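Local structure of putative ABC transporter subunit, substrate-binding component (Rhodopseudomonas palustris, 4EVQ) at residues A[155-160]-A[210-215]; A[296-301]-A[324-329]; A[22-27]-A[88-93]. The protein binds 4-hydroxybenzoate and probably hands it, with related aromatic acids derived from lignin, to an ABC importer as the solute-binding component. All blocks are in the same frame, centred on the assembly; numbering follows the deposited sequence.

In the fold
Contacts 1 and 3 lie in two different sheets and meet the same 4-hydroxybenzoate from its two ends. Each joins neighbouring strands just where the chain leaves them for the pocket, contact 3 reaching the carboxylate end of the ligand and contact 1 its phenol end. Their centres are 19 Å apart and their nearest atoms about 7 Å. Contact 2, between a helix and a small hairpin, does not touch the ligand: its centre is 21 Å from that of contact 3 and 31 Å from that of contact 1, which lies on the opposite side of the chain's centre.

Contact 1. Residues A[155-160]-A[210-215]; sequences VTVTWK and VYAFFS. With PHB (p-hydroxybenzoic acid), chain H.
W159 and F214 close the pocket end of two parallel strands with a T-shaped stack. The F214 edge enters over the W159 face, CD1 standing 3.6 Å from W159 CD2, with the planes at 88°. Further back the strands are tightly matched: Y211 N donates to V155 O at 3.0 Å, and V157 N to Y211 O at 2.9 Å. On the face carrying V155 and V157, V157 CG1 packs on A212 CB (3.7 Å), and helix 217-228 lies over this side through F222.

Toward the ligand the pairing loosens, beginning with the longer bond from F213 N to V157 O at 3.2 Å. W159 N has no hydrogen-bond partner in the model, and beyond it K160 is exposed and leaves the contact altogether. A side chain takes over from the backbone here: T158 OG1, anti to its own backbone N (chi1 -169°), donates to F213 O at 2.7 Å, tilted out of the carbonyl plane, while lying at the edge of the F213 ring. W159 NE1 is satisfied by D192 O.

C4 of 4-hydroxybenzoate also lies at the edge of the F213 ring, 3.7 Å from F213 CZ, and the phenol O4 donates to S215 OG at 2.7 Å. The contact thus offers the ligand's phenol end the edge of an aromatic ring and one directed hydroxyl acceptor, chemistry consistent with recognition of a para-hydroxylated aromatic acid.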
ATOM      1  N   VAL A 155     -18.196 -10.657   9.569  1.00 10.54           N
ATOM      2  CA  VAL A 155     -17.062 -11.449  10.042  1.00  9.93           C
ATOM      3  C   VAL A 155     -15.817 -10.929   9.321  1.00  9.15           C
ATOM      4  O   VAL A 155     -15.882 -10.611   8.133  1.00  9.75           O
ATOM      5  CB  VAL A 155     -17.238 -12.946   9.709  1.00 10.50           C
ATOM      6  CG1 VAL A 155     -15.951 -13.758   9.973  1.00 11.47           C
ATOM      7  CG2 VAL A 155     -18.390 -13.527  10.480  1.00 11.30           C
ATOM      8  N   THR A 156     -14.692 -10.820  10.041  1.00  8.59           N
ATOM      9  CA  THR A 156     -13.433 -10.426   9.419  1.00  7.71           C
ATOM     10  C   THR A 156     -12.506 -11.634   9.282  1.00  8.70           C
ATOM     11  O   THR A 156     -12.588 -12.586  10.096  1.00  9.03           O
ATOM     12  CB  THR A 156     -12.692  -9.328  10.177  1.00  8.82           C
ATOM     13  OG1 THR A 156     -12.185  -9.856  11.384  1.00  9.83           O
ATOM     14  CG2 THR A 156     -13.582  -8.145  10.455  1.00  9.73           C
ATOM     15  N   VAL A 157     -11.692 -11.643   8.238  1.00  7.82           N
ATOM     16  CA  VAL A 157     -10.709 -12.695   8.083  1.00  7.86           C
ATOM     17  C   VAL A 157      -9.436 -12.081   7.474  1.00  6.60           C
ATOM     18  O   VAL A 157      -9.498 -11.355   6.467  1.00  7.63           O
ATOM     19  CB  VAL A 157     -11.277 -13.868   7.263  1.00 10.01           C
ATOM     20  CG1 VAL A 157     -11.722 -13.448   5.918  1.00 11.82           C
ATOM     21  CG2 VAL A 157     -10.291 -15.004   7.200  1.00  9.87           C
ATOM     22  N   THR A 158      -8.304 -12.417   8.055  1.00  6.73           N
ATOM     23  CA  THR A 158      -7.040 -11.847   7.588  1.00  6.96           C
ATOM     24  C   THR A 158      -5.898 -12.669   8.137  1.00  6.43           C
ATOM     25  O   THR A 158      -6.103 -13.637   8.862  1.00  7.84           O
ATOM     26  CB  THR A 158      -6.891 -10.348   7.950  1.00  7.97           C
ATOM     27  OG1 THR A 158      -5.769  -9.803   7.248  1.00  7.86           O
ATOM     28  CG2 THR A 158      -6.681 -10.152   9.420  1.00  8.72           C
ATOM     29  N   TRP A 159      -4.687 -12.270   7.774  1.00  7.18           N
ATOM     30  CA  TRP A 159      -3.475 -12.858   8.302  1.00  6.78           C
ATOM     31  C   TRP A 159      -3.114 -12.259   9.665  1.00  7.36           C
ATOM     32  O   TRP A 159      -3.348 -11.063   9.921  1.00  8.62           O
ATOM     33  CB  TRP A 159      -2.306 -12.637   7.327  1.00  8.12           C
ATOM     34  CG  TRP A 159      -2.255 -13.596   6.181  1.00  6.56           C
ATOM     35  CD1 TRP A 159      -2.414 -14.952   6.250  1.00  7.75           C
ATOM     36  CD2 TRP A 159      -1.993 -13.295   4.814  1.00  6.66           C
ATOM     37  NE1 TRP A 159      -2.225 -15.503   5.028  1.00  7.77           N
ATOM     38  CE2 TRP A 159      -1.954 -14.519   4.116  1.00  7.17           C
ATOM     39  CE3 TRP A 159      -1.724 -12.120   4.118  1.00  8.22           C
ATOM     40  CZ2 TRP A 159      -1.695 -14.596   2.743  1.00  9.03           C
ATOM     41  CZ3 TRP A 159      -1.448 -12.192   2.798  1.00  9.67           C
ATOM     42  CH2 TRP A 159      -1.461 -13.414   2.105  1.00 10.36           C
ATOM     43  N   LYS A 160      -2.522 -13.100  10.510  1.00  8.11           N
ATOM     44  CA  LYS A 160      -2.147 -12.740  11.858  1.00  9.64           C
ATOM     45  C   LYS A 160      -0.770 -12.031  11.867  1.00  9.31           C
ATOM     46  O   LYS A 160       0.263 -12.590  12.213  1.00 10.64           O
ATOM     47  CB  LYS A 160      -2.158 -13.952  12.767  1.00 11.91           C
ATOM     48  CG  LYS A 160      -2.048 -13.581  14.259  1.00 16.70           C
ATOM     49  CD  LYS A 160      -2.292 -14.706  15.229  1.00 21.45           C
ATOM     50  CE  LYS A 160      -2.023 -14.202  16.644  1.00 25.60           C
ATOM     51  NZ  LYS A 160      -0.588 -13.891  16.903  1.00 30.14           N
ATOM     52  N   VAL A 210     -18.548 -10.238   4.676  1.00 10.41           N
ATOM     53  CA  VAL A 210     -17.205 -10.609   5.103  1.00  8.27           C
ATOM     54  C   VAL A 210     -16.259  -9.487   4.693  1.00  8.67           C
ATOM     55  O   VAL A 210     -16.334  -8.984   3.567  1.00  9.82           O
ATOM     56  CB  VAL A 210     -16.771 -11.935   4.483  1.00  9.21           C
ATOM     57  CG1 VAL A 210     -15.303 -12.217   4.788  1.00 10.51           C
ATOM     58  CG2 VAL A 210     -17.642 -13.078   5.003  1.00 10.86           C
ATOM     59  N   TYR A 211     -15.408  -9.107   5.635  1.00  8.78           N
ATOM     60  CA  TYR A 211     -14.310  -8.168   5.395  1.00  8.52           C
ATOM     61  C   TYR A 211     -13.007  -8.953   5.443  1.00  7.47           C
ATOM     62  O   TYR A 211     -12.703  -9.555   6.463  1.00  7.93           O
ATOM     63  CB  TYR A 211     -14.294  -7.099   6.479  1.00  8.81           C
ATOM     64  CG  TYR A 211     -13.128  -6.124   6.473  1.00  8.64           C
ATOM     65  CD1 TYR A 211     -13.162  -4.998   5.687  1.00  9.80           C
ATOM     66  CD2 TYR A 211     -12.035  -6.299   7.299  1.00  8.77           C
ATOM     67  CE1 TYR A 211     -12.123  -4.092   5.718  1.00  8.85           C
ATOM     68  CE2 TYR A 211     -10.979  -5.397   7.331  1.00  8.50           C
ATOM     69  CZ  TYR A 211     -11.052  -4.299   6.565  1.00  9.06           C
ATOM     70  OH  TYR A 211     -10.032  -3.344   6.615  1.00 10.15           O
ATOM     71  N   ALA A 212     -12.237  -8.925   4.351  1.00  7.28           N
ATOM     72  CA  ALA A 212     -10.996  -9.687   4.268  1.00  7.56           C
ATOM     73  C   ALA A 212      -9.845  -8.809   3.819  1.00  7.80           C
ATOM     74  O   ALA A 212      -9.970  -8.016   2.895  1.00  8.05           O
ATOM     75  CB  ALA A 212     -11.151 -10.859   3.298  1.00  9.12           C
ATOM     76  N   PHE A 213      -8.720  -9.033   4.472  1.00  7.25           N
ATOM     77  CA  PHE A 213      -7.454  -8.492   3.984  1.00  6.93           C
ATOM     78  C   PHE A 213      -6.506  -9.641   3.688  1.00  6.67           C
ATOM     79  O   PHE A 213      -6.067 -10.369   4.611  1.00  7.33           O
ATOM     80  CB  PHE A 213      -6.755  -7.471   4.902  1.00  7.21           C
ATOM     81  CG  PHE A 213      -5.288  -7.235   4.500  1.00  7.50           C
ATOM     82  CD1 PHE A 213      -4.992  -6.664   3.293  1.00  7.06           C
ATOM     83  CD2 PHE A 213      -4.238  -7.685   5.286  1.00  8.01           C
ATOM     84  CE1 PHE A 213      -3.679  -6.527   2.858  1.00  7.82           C
ATOM     85  CE2 PHE A 213      -2.904  -7.565   4.834  1.00  8.94           C
ATOM     86  CZ  PHE A 213      -2.652  -6.984   3.619  1.00  8.97           C
ATOM     87  N   PHE A 214      -6.214  -9.789   2.404  1.00  6.98           N
ATOM     88  CA  PHE A 214      -5.113 -10.635   1.893  1.00  7.09           C
ATOM     89  C   PHE A 214      -4.585  -9.852   0.695  1.00  6.81           C
ATOM     90  O   PHE A 214      -5.218  -8.903   0.208  1.00  8.28           O
ATOM     91  CB  PHE A 214      -5.607 -12.017   1.444  1.00  7.86           C
ATOM     92  CG  PHE A 214      -6.131 -12.834   2.563  1.00  8.08           C
ATOM     93  CD1 PHE A 214      -5.293 -13.422   3.466  1.00  7.94           C
ATOM     94  CD2 PHE A 214      -7.497 -12.967   2.763  1.00  8.51           C
ATOM     95  CE1 PHE A 214      -5.753 -14.089   4.559  1.00  8.16           C
ATOM     96  CE2 PHE A 214      -7.972 -13.620   3.841  1.00  8.96           C
ATOM     97  CZ  PHE A 214      -7.132 -14.197   4.754  1.00  8.44           C
ATOM     98  N   SER A 215      -3.405 -10.215   0.208  1.00  7.72           N
ATOM     99  CA  SER A 215      -2.830  -9.544  -0.936  1.00  7.80           C
ATOM    100  C   SER A 215      -1.846 -10.498  -1.617  1.00  9.53           C
ATOM    101  O   SER A 215      -1.299 -11.368  -0.965  1.00 10.47           O
ATOM    102  CB  SER A 215      -2.139  -8.258  -0.413  1.00 11.73           C
ATOM    103  OG  SER A 215      -1.561  -7.504  -1.417  1.00 17.24           O
TER
HETATM  104  C1' PHB H 406       1.465  -4.421   4.899  1.00  6.09           C
HETATM  105  O1' PHB H 406       2.028  -5.366   5.497  1.00  6.61           O
HETATM  106  O2' PHB H 406       1.475  -3.209   5.350  1.00  7.16           O
HETATM  107  C1  PHB H 406       0.753  -4.618   3.619  1.00  5.93           C
HETATM  108  C2  PHB H 406       1.098  -5.697   2.805  1.00  6.44           C
HETATM  109  C3  PHB H 406       0.421  -5.899   1.613  1.00  6.91           C
HETATM  110  C4  PHB H 406      -0.580  -5.057   1.255  1.00  6.92           C
HETATM  111  C5  PHB H 406      -0.924  -3.967   2.034  1.00  6.17           C
HETATM  112  C6  PHB H 406      -0.254  -3.778   3.206  1.00  6.48           C
HETATM  113  O4  PHB H 406      -1.251  -5.239   0.102  1.00 13.73           O

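Contact 2. Residues A[296-301]-A[324-329]; sequences AGQLLD and ASFASP
Q298 and F326 owe their meeting to two torsions. F326 CG sits between its backbone N and carbonyl carbon (chi1 49°), the crowded position, which directs the phenyl group toward the helix and under Q298 CB; Q298 CG, anti to its carbonyl carbon (chi1 -57°), leads off so that the chain can run on toward A327. In the resulting CH-pi contact Q298 CB lies over one face of the ring, 3.7 Å from its centroid and displaced toward the rim. Beyond CG the glutamine chain continues in extended form, crossing the phenylalanine obliquely, and NE2 comes 3.4 Å from F326 CD1.

The amide then reaches the strand backbone. Q298 NE2 donates to A327 O at 2.9 Å; the acceptor lies close to the amide plane, although the donor is tilted from the carbonyl plane. A water lies between Q298 OE1, at 2.6 Å, and A327 O, at 2.9 Å. NE2 has a further acceptor in D295 OD1, and the second oxygen of that carboxylate takes a bond from S328 OG, so D295 helps fix the amide's orientation and ties the strand to the helix.

At the other end of the contact the packing is mainly apolar. L299 CD1 touches A324 CB at 3.7 Å and F326 CE2 at 4.1 Å, its side chain crossing the phenylalanine at about a right angle. F333 of the partner strand also meets the F326 ring, nearly parallel to it.

The short axes run 9.3 Å apart at 155°, almost antiparallel. Helix 288-306 thus packs against the β-hairpin formed by strands 325-328 and 331-334, a unit separate from the two large sheets of this periplasmic binding protein.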
ATOM      1  N   ALA A 296       6.672   7.352  -5.382  1.00  9.67           N
ATOM      2  CA  ALA A 296       7.927   7.439  -4.636  1.00  9.53           C
ATOM      3  C   ALA A 296       8.968   8.074  -5.538  1.00 10.45           C
ATOM      4  O   ALA A 296       9.731   8.932  -5.058  1.00 10.85           O
ATOM      5  CB  ALA A 296       8.369   6.071  -4.159  1.00  9.86           C
ATOM      6  N   GLY A 297       8.993   7.720  -6.818  1.00 10.26           N
ATOM      7  CA  GLY A 297       9.890   8.356  -7.789  1.00 10.62           C
ATOM      8  C   GLY A 297       9.579   9.819  -7.930  1.00 10.81           C
ATOM      9  O   GLY A 297      10.515  10.637  -7.881  1.00 12.41           O
ATOM     10  N   GLN A 298       8.320  10.210  -8.060  1.00 11.51           N
ATOM     11  CA  GLN A 298       8.012  11.640  -8.144  1.00 12.57           C
ATOM     12  C   GLN A 298       8.396  12.411  -6.887  1.00 12.22           C
ATOM     13  O   GLN A 298       8.868  13.582  -6.956  1.00 13.04           O
ATOM     14  CB  GLN A 298       6.529  11.845  -8.416  1.00 13.38           C
ATOM     15  CG  GLN A 298       5.997  11.173  -9.662  1.00 14.16           C
ATOM     16  CD  GLN A 298       4.780  11.911 -10.190  1.00 15.27           C
ATOM     17  OE1 GLN A 298       4.899  12.955 -10.851  1.00 17.74           O
ATOM     18  NE2 GLN A 298       3.609  11.375  -9.931  1.00 15.37           N
ATOM     19  N   LEU A 299       8.184  11.833  -5.720  1.00 11.34           N
ATOM     20  CA  LEU A 299       8.505  12.504  -4.480  1.00 10.84           C
ATOM     21  C   LEU A 299      10.020  12.677  -4.359  1.00 11.99           C
ATOM     22  O   LEU A 299      10.513  13.764  -3.982  1.00 13.66           O
ATOM     23  CB  LEU A 299       7.956  11.684  -3.317  1.00 11.75           C
ATOM     24  CG  LEU A 299       8.101  12.323  -1.943  1.00 12.54           C
ATOM     25  CD1 LEU A 299       7.345  13.661  -1.858  1.00 13.43           C
ATOM     26  CD2 LEU A 299       7.666  11.371  -0.833  1.00 13.51           C
ATOM     27  N   LEU A 300      10.787  11.630  -4.651  1.00 11.50           N
ATOM     28  CA  LEU A 300      12.228  11.741  -4.633  1.00 12.09           C
ATOM     29  C   LEU A 300      12.687  12.746  -5.635  1.00 13.51           C
ATOM     30  O   LEU A 300      13.610  13.538  -5.320  1.00 14.43           O
ATOM     31  CB  LEU A 300      12.853  10.367  -4.895  1.00 13.27           C
ATOM     32  CG  LEU A 300      14.393  10.344  -4.819  1.00 15.20           C
ATOM     33  CD1 LEU A 300      14.887  10.886  -3.488  1.00 16.34           C
ATOM     34  CD2 LEU A 300      14.911   8.935  -5.041  1.00 15.92           C
ATOM     35  N   ASP A 301      12.134  12.784  -6.832  1.00 13.91           N
ATOM     36  CA  ASP A 301      12.525  13.772  -7.828  1.00 15.76           C
ATOM     37  C   ASP A 301      12.336  15.175  -7.283  1.00 15.69           C
ATOM     38  O   ASP A 301      13.200  16.042  -7.497  1.00 15.57           O
ATOM     39  CB  ASP A 301      11.648  13.559  -9.090  1.00 17.00           C
ATOM     40  CG  ASP A 301      12.271  14.096 -10.383  1.00 22.22           C
ATOM     41  OD1 ASP A 301      13.446  14.424 -10.427  1.00 23.55           O
ATOM     42  OD2 ASP A 301      11.538  14.090 -11.394  1.00 24.78           O
ATOM     43  N   ALA A 324       6.111  18.743  -0.897  1.00 20.46           N
ATOM     44  CA  ALA A 324       5.865  18.440  -2.292  1.00 21.67           C
ATOM     45  C   ALA A 324       4.384  18.248  -2.613  1.00 23.43           C
ATOM     46  O   ALA A 324       3.582  17.763  -1.798  1.00 24.23           O
ATOM     47  CB  ALA A 324       6.664  17.230  -2.724  1.00 22.62           C
ATOM     48  N   SER A 325       4.023  18.637  -3.818  1.00 25.25           N
ATOM     49  CA  SER A 325       2.753  18.208  -4.366  1.00 27.20           C
ATOM     50  C   SER A 325       2.909  18.135  -5.887  1.00 26.65           C
ATOM     51  O   SER A 325       3.635  18.904  -6.532  1.00 28.21           O
ATOM     52  CB  SER A 325       1.608  19.097  -3.914  1.00 30.89           C
ATOM     53  OG  SER A 325       1.843  20.373  -4.416  1.00 32.41           O
ATOM     54  N   PHE A 326       2.261  17.135  -6.435  1.00 24.90           N
ATOM     55  CA  PHE A 326       2.408  16.811  -7.839  1.00 22.79           C
ATOM     56  C   PHE A 326       1.190  15.993  -8.205  1.00 22.66           C
ATOM     57  O   PHE A 326       0.408  15.534  -7.350  1.00 21.47           O
ATOM     58  CB  PHE A 326       3.719  16.041  -8.131  1.00 21.30           C
ATOM     59  CG  PHE A 326       3.970  14.874  -7.211  1.00 18.70           C
ATOM     60  CD1 PHE A 326       3.325  13.675  -7.387  1.00 17.85           C
ATOM     61  CD2 PHE A 326       4.849  15.005  -6.146  1.00 18.75           C
ATOM     62  CE1 PHE A 326       3.570  12.596  -6.509  1.00 17.14           C
ATOM     63  CE2 PHE A 326       5.073  13.966  -5.279  1.00 18.00           C
ATOM     64  CZ  PHE A 326       4.439  12.746  -5.469  1.00 17.66           C
ATOM     65  N   ALA A 327       0.999  15.839  -9.495  1.00 21.35           N
ATOM     66  CA  ALA A 327      -0.078  14.994  -9.960  1.00 20.33           C
ATOM     67  C   ALA A 327       0.377  13.540  -9.935  1.00 17.46           C
ATOM     68  O   ALA A 327       1.413  13.151 -10.500  1.00 19.09           O
ATOM     69  CB  ALA A 327      -0.474  15.390 -11.310  1.00 21.64           C
ATOM     70  N   SER A 328      -0.433  12.732  -9.264  1.00 15.78           N
ATOM     71  CA  SER A 328      -0.276  11.287  -9.228  1.00 13.73           C
ATOM     72  C   SER A 328      -1.284  10.666 -10.177  1.00 11.84           C
ATOM     73  O   SER A 328      -2.324  11.239 -10.411  1.00 14.66           O
ATOM     74  CB  SER A 328      -0.571  10.812  -7.799  1.00 11.92           C
ATOM     75  OG  SER A 328      -0.747   9.377  -7.744  1.00 10.98           O
ATOM     76  N   PRO A 329      -1.054   9.423 -10.612  1.00 11.72           N
ATOM     77  CA  PRO A 329      -2.105   8.645 -11.240  1.00 10.78           C
ATOM     78  C   PRO A 329      -3.386   8.623 -10.390  1.00 10.61           C
ATOM     79  O   PRO A 329      -4.485   8.486 -10.927  1.00 11.74           O
ATOM     80  CB  PRO A 329      -1.453   7.255 -11.405  1.00 10.53           C
ATOM     81  CG  PRO A 329      -0.019   7.586 -11.651  1.00 11.41           C
ATOM     82  CD  PRO A 329       0.232   8.714 -10.639  1.00 11.35           C
TER
HETATM   83  O   HOH W   1       3.278  13.974 -12.632  1.00 38.04           O

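Contact 3. Residues A[22-27]-A[88-93]; sequences LLPYSG and GTVHSG. With PHB (p-hydroxybenzoic acid), chain H.
P24 and V90 meet where two neighbouring chain segments leave their sheet for the ligand pocket, and the valine can be followed atom by atom. V90 CB faces the proline ring, 3.6 Å from P24 CG. One branch, CG2, presses onto P24 CD at 3.4 Å, tighter than usual van der Waals contact, and has L23 CD2 as a looser neighbour at 4.2 Å. The other branch, CG1, is anti to the backbone N (chi1 171°) and reaches C2 of 4-hydroxybenzoate at 3.9 Å. A single side chain therefore rests on the proline with one methyl and lines the pocket with the other.

Behind this pair the chains come very close. G88 has no side chain, and its CA approaches L22 O to 3.1 Å; the next peptide bond, leading into T89, is cis. T89 lies beside the same carbonyl, and its OG1 finds its hydrogen-bond partner in D63. L23 and T89 slide past each other in opposite directions, while L23 also packs on helix 30-46.

Past V90 the chain turns into helix 92-105, with H91 at the N-cap; its ND1 accepts a weak bond from G93 N. The helix start grips the ligand's carboxylate: S92 N donates to O1' at 2.8 Å, and S92 OG to O2' at 2.6 Å. The positive end of the helix dipole would be expected to favour the negative charge there. Y161 OH and G115 N also bond to the ligand.

Strand end, short loop and helix N-terminus receiving an anionic group, all at the C-terminal edge of parallel strands, form the ligand site familiar from periplasmic binding proteins of the leucine-binding family.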
ATOM      1  N   LEU A  22      14.596  -1.749  -0.342  1.00 10.78           N
ATOM      2  CA  LEU A  22      14.342  -2.897   0.509  1.00 11.42           C
ATOM      3  C   LEU A  22      12.919  -3.339   0.257  1.00 10.06           C
ATOM      4  O   LEU A  22      11.970  -2.646   0.651  1.00 10.08           O
ATOM      5  CB  LEU A  22      14.526  -2.515   1.983  1.00 11.62           C
ATOM      6  CG  LEU A  22      14.359  -3.633   3.012  1.00 12.32           C
ATOM      7  CD1 LEU A  22      15.478  -4.668   2.876  1.00 14.12           C
ATOM      8  CD2 LEU A  22      14.272  -3.124   4.468  1.00 15.65           C
ATOM      9  N   LEU A  23      12.763  -4.448  -0.432  1.00  9.43           N
ATOM     10  CA  LEU A  23      11.453  -4.891  -0.895  1.00  8.43           C
ATOM     11  C   LEU A  23      11.429  -6.381  -0.930  1.00  9.91           C
ATOM     12  O   LEU A  23      12.497  -7.009  -0.970  1.00 10.14           O
ATOM     13  CB  LEU A  23      11.134  -4.333  -2.296  1.00  8.77           C
ATOM     14  CG  LEU A  23      10.861  -2.822  -2.379  1.00  9.76           C
ATOM     15  CD1 LEU A  23      10.848  -2.406  -3.834  1.00 11.00           C
ATOM     16  CD2 LEU A  23       9.531  -2.531  -1.707  1.00 10.19           C
ATOM     17  N   PRO A  24      10.222  -6.972  -0.962  1.00  8.77           N
ATOM     18  CA  PRO A  24      10.131  -8.425  -1.134  1.00  9.98           C
ATOM     19  C   PRO A  24      10.342  -8.820  -2.580  1.00 11.27           C
ATOM     20  O   PRO A  24       9.462  -8.614  -3.405  1.00 12.10           O
ATOM     21  CB  PRO A  24       8.735  -8.753  -0.642  1.00 11.07           C
ATOM     22  CG  PRO A  24       7.944  -7.494  -0.893  1.00  9.77           C
ATOM     23  CD  PRO A  24       8.907  -6.358  -0.699  1.00  9.72           C
ATOM     24  N   TYR A  25      11.500  -9.407  -2.885  1.00 10.33           N
ATOM     25  CA  TYR A  25      11.769  -9.926  -4.232  1.00 12.03           C
ATOM     26  C   TYR A  25      11.586 -11.444  -4.264  1.00 13.71           C
ATOM     27  O   TYR A  25      11.894 -12.080  -5.257  1.00 18.73           O
ATOM     28  CB  TYR A  25      13.177  -9.535  -4.681  1.00 11.92           C
ATOM     29  CG  TYR A  25      13.290  -8.033  -4.937  1.00 10.70           C
ATOM     30  CD1 TYR A  25      12.632  -7.458  -6.027  1.00 12.00           C
ATOM     31  CD2 TYR A  25      14.029  -7.177  -4.109  1.00  9.65           C
ATOM     32  CE1 TYR A  25      12.687  -6.094  -6.273  1.00 10.65           C
ATOM     33  CE2 TYR A  25      14.082  -5.802  -4.390  1.00 10.63           C
ATOM     34  CZ  TYR A  25      13.400  -5.298  -5.477  1.00 10.78           C
ATOM     35  OH  TYR A  25      13.456  -3.951  -5.746  1.00 12.06           O
ATOM     36  N   SER A  26      11.223 -12.021  -3.127  1.00 11.97           N
ATOM     37  CA  SER A  26      10.890 -13.426  -3.026  1.00 10.86           C
ATOM     38  C   SER A  26       9.720 -13.547  -2.074  1.00 11.44           C
ATOM     39  O   SER A  26       9.383 -12.619  -1.349  1.00 12.07           O
ATOM     40  CB  SER A  26      12.084 -14.248  -2.500  1.00 11.90           C
ATOM     41  OG  SER A  26      12.409 -13.856  -1.192  1.00 12.66           O
ATOM     42  N   GLY A  27       9.123 -14.730  -2.059  1.00 12.59           N
ATOM     43  CA  GLY A  27       8.061 -15.060  -1.147  1.00 12.60           C
ATOM     44  C   GLY A  27       6.712 -14.499  -1.540  1.00 11.01           C
ATOM     45  O   GLY A  27       6.441 -14.078  -2.690  1.00 11.49           O
ATOM     46  N   GLY A  88      11.525   1.565   1.025  1.00  9.51           N
ATOM     47  CA  GLY A  88      10.994   0.250   1.384  1.00 10.37           C
ATOM     48  C   GLY A  88      10.015   0.417   2.511  1.00  8.07           C
ATOM     49  O   GLY A  88       9.879   1.508   3.094  1.00  9.18           O
ATOM     50  N   THR A  89       9.188  -0.592   2.805  1.00  8.48           N
ATOM     51  CA  THR A  89       9.033  -1.843   2.105  1.00  7.76           C
ATOM     52  C   THR A  89       7.539  -2.185   2.018  1.00  7.23           C
ATOM     53  O   THR A  89       6.689  -1.283   2.186  1.00  8.58           O
ATOM     54  CB  THR A  89       9.842  -2.918   2.798  1.00 10.49           C
ATOM     55  OG1 THR A  89       9.709  -4.173   2.064  1.00 10.99           O
ATOM     56  CG2 THR A  89       9.402  -3.143   4.232  1.00 11.64           C
ATOM     57  N   VAL A  90       7.197  -3.440   1.765  1.00  7.83           N
ATOM     58  CA  VAL A  90       5.810  -3.908   1.687  1.00  7.07           C
ATOM     59  C   VAL A  90       5.191  -4.333   2.980  1.00  7.50           C
ATOM     60  O   VAL A  90       4.119  -3.853   3.330  1.00  8.00           O
ATOM     61  CB  VAL A  90       5.713  -5.063   0.651  1.00  7.38           C
ATOM     62  CG1 VAL A  90       4.351  -5.756   0.682  1.00  8.19           C
ATOM     63  CG2 VAL A  90       5.987  -4.523  -0.765  1.00  8.25           C
ATOM     64  N   HIS A  91       5.844  -5.223   3.703  1.00  7.53           N
ATOM     65  CA  HIS A  91       5.297  -5.845   4.923  1.00  7.36           C
ATOM     66  C   HIS A  91       5.481  -4.919   6.128  1.00  6.64           C
ATOM     67  O   HIS A  91       6.583  -4.441   6.373  1.00  7.84           O
ATOM     68  CB  HIS A  91       6.037  -7.181   5.104  1.00  8.04           C
ATOM     69  CG  HIS A  91       5.578  -8.030   6.253  1.00  8.66           C
ATOM     70  ND1 HIS A  91       5.836  -7.722   7.573  1.00  9.51           N
ATOM     71  CD2 HIS A  91       5.005  -9.255   6.266  1.00  9.15           C
ATOM     72  CE1 HIS A  91       5.402  -8.701   8.348  1.00  9.19           C
ATOM     73  NE2 HIS A  91       4.872  -9.635   7.582  1.00 10.05           N
ATOM     74  N   SER A  92       4.401  -4.646   6.833  1.00  7.06           N
ATOM     75  CA  SER A  92       4.427  -3.689   7.927  1.00  7.83           C
ATOM     76  C   SER A  92       5.371  -4.037   9.042  1.00  8.00           C
ATOM     77  O   SER A  92       5.924  -3.147   9.665  1.00  8.96           O
ATOM     78  CB  SER A  92       3.037  -3.519   8.534  1.00  8.43           C
ATOM     79  OG  SER A  92       2.215  -2.649   7.797  1.00  7.87           O
ATOM     80  N   GLY A  93       5.538  -5.315   9.346  1.00  8.46           N
ATOM     81  CA  GLY A  93       6.478  -5.690  10.388  1.00  8.92           C
ATOM     82  C   GLY A  93       7.929  -5.398   9.988  1.00  9.65           C
ATOM     83  O   GLY A  93       8.702  -4.900  10.815  1.00 10.99           O
TER
HETATM   84  C1' PHB H 406       1.465  -4.421   4.899  1.00  6.09           C
HETATM   85  O1' PHB H 406       2.028  -5.366   5.497  1.00  6.61           O
HETATM   86  O2' PHB H 406       1.475  -3.209   5.350  1.00  7.16           O
HETATM   87  C1  PHB H 406       0.753  -4.618   3.619  1.00  5.93           C
HETATM   88  C2  PHB H 406       1.098  -5.697   2.805  1.00  6.44           C
HETATM   89  C3  PHB H 406       0.421  -5.899   1.613  1.00  6.91           C
HETATM   90  C4  PHB H 406      -0.580  -5.057   1.255  1.00  6.92           C
HETATM   91  C5  PHB H 406      -0.924  -3.967   2.034  1.00  6.17           C
HETATM   92  C6  PHB H 406      -0.254  -3.778   3.206  1.00  6.48           C
HETATM   93  O4  PHB H 406      -1.251  -5.239   0.102  1.00 13.73           O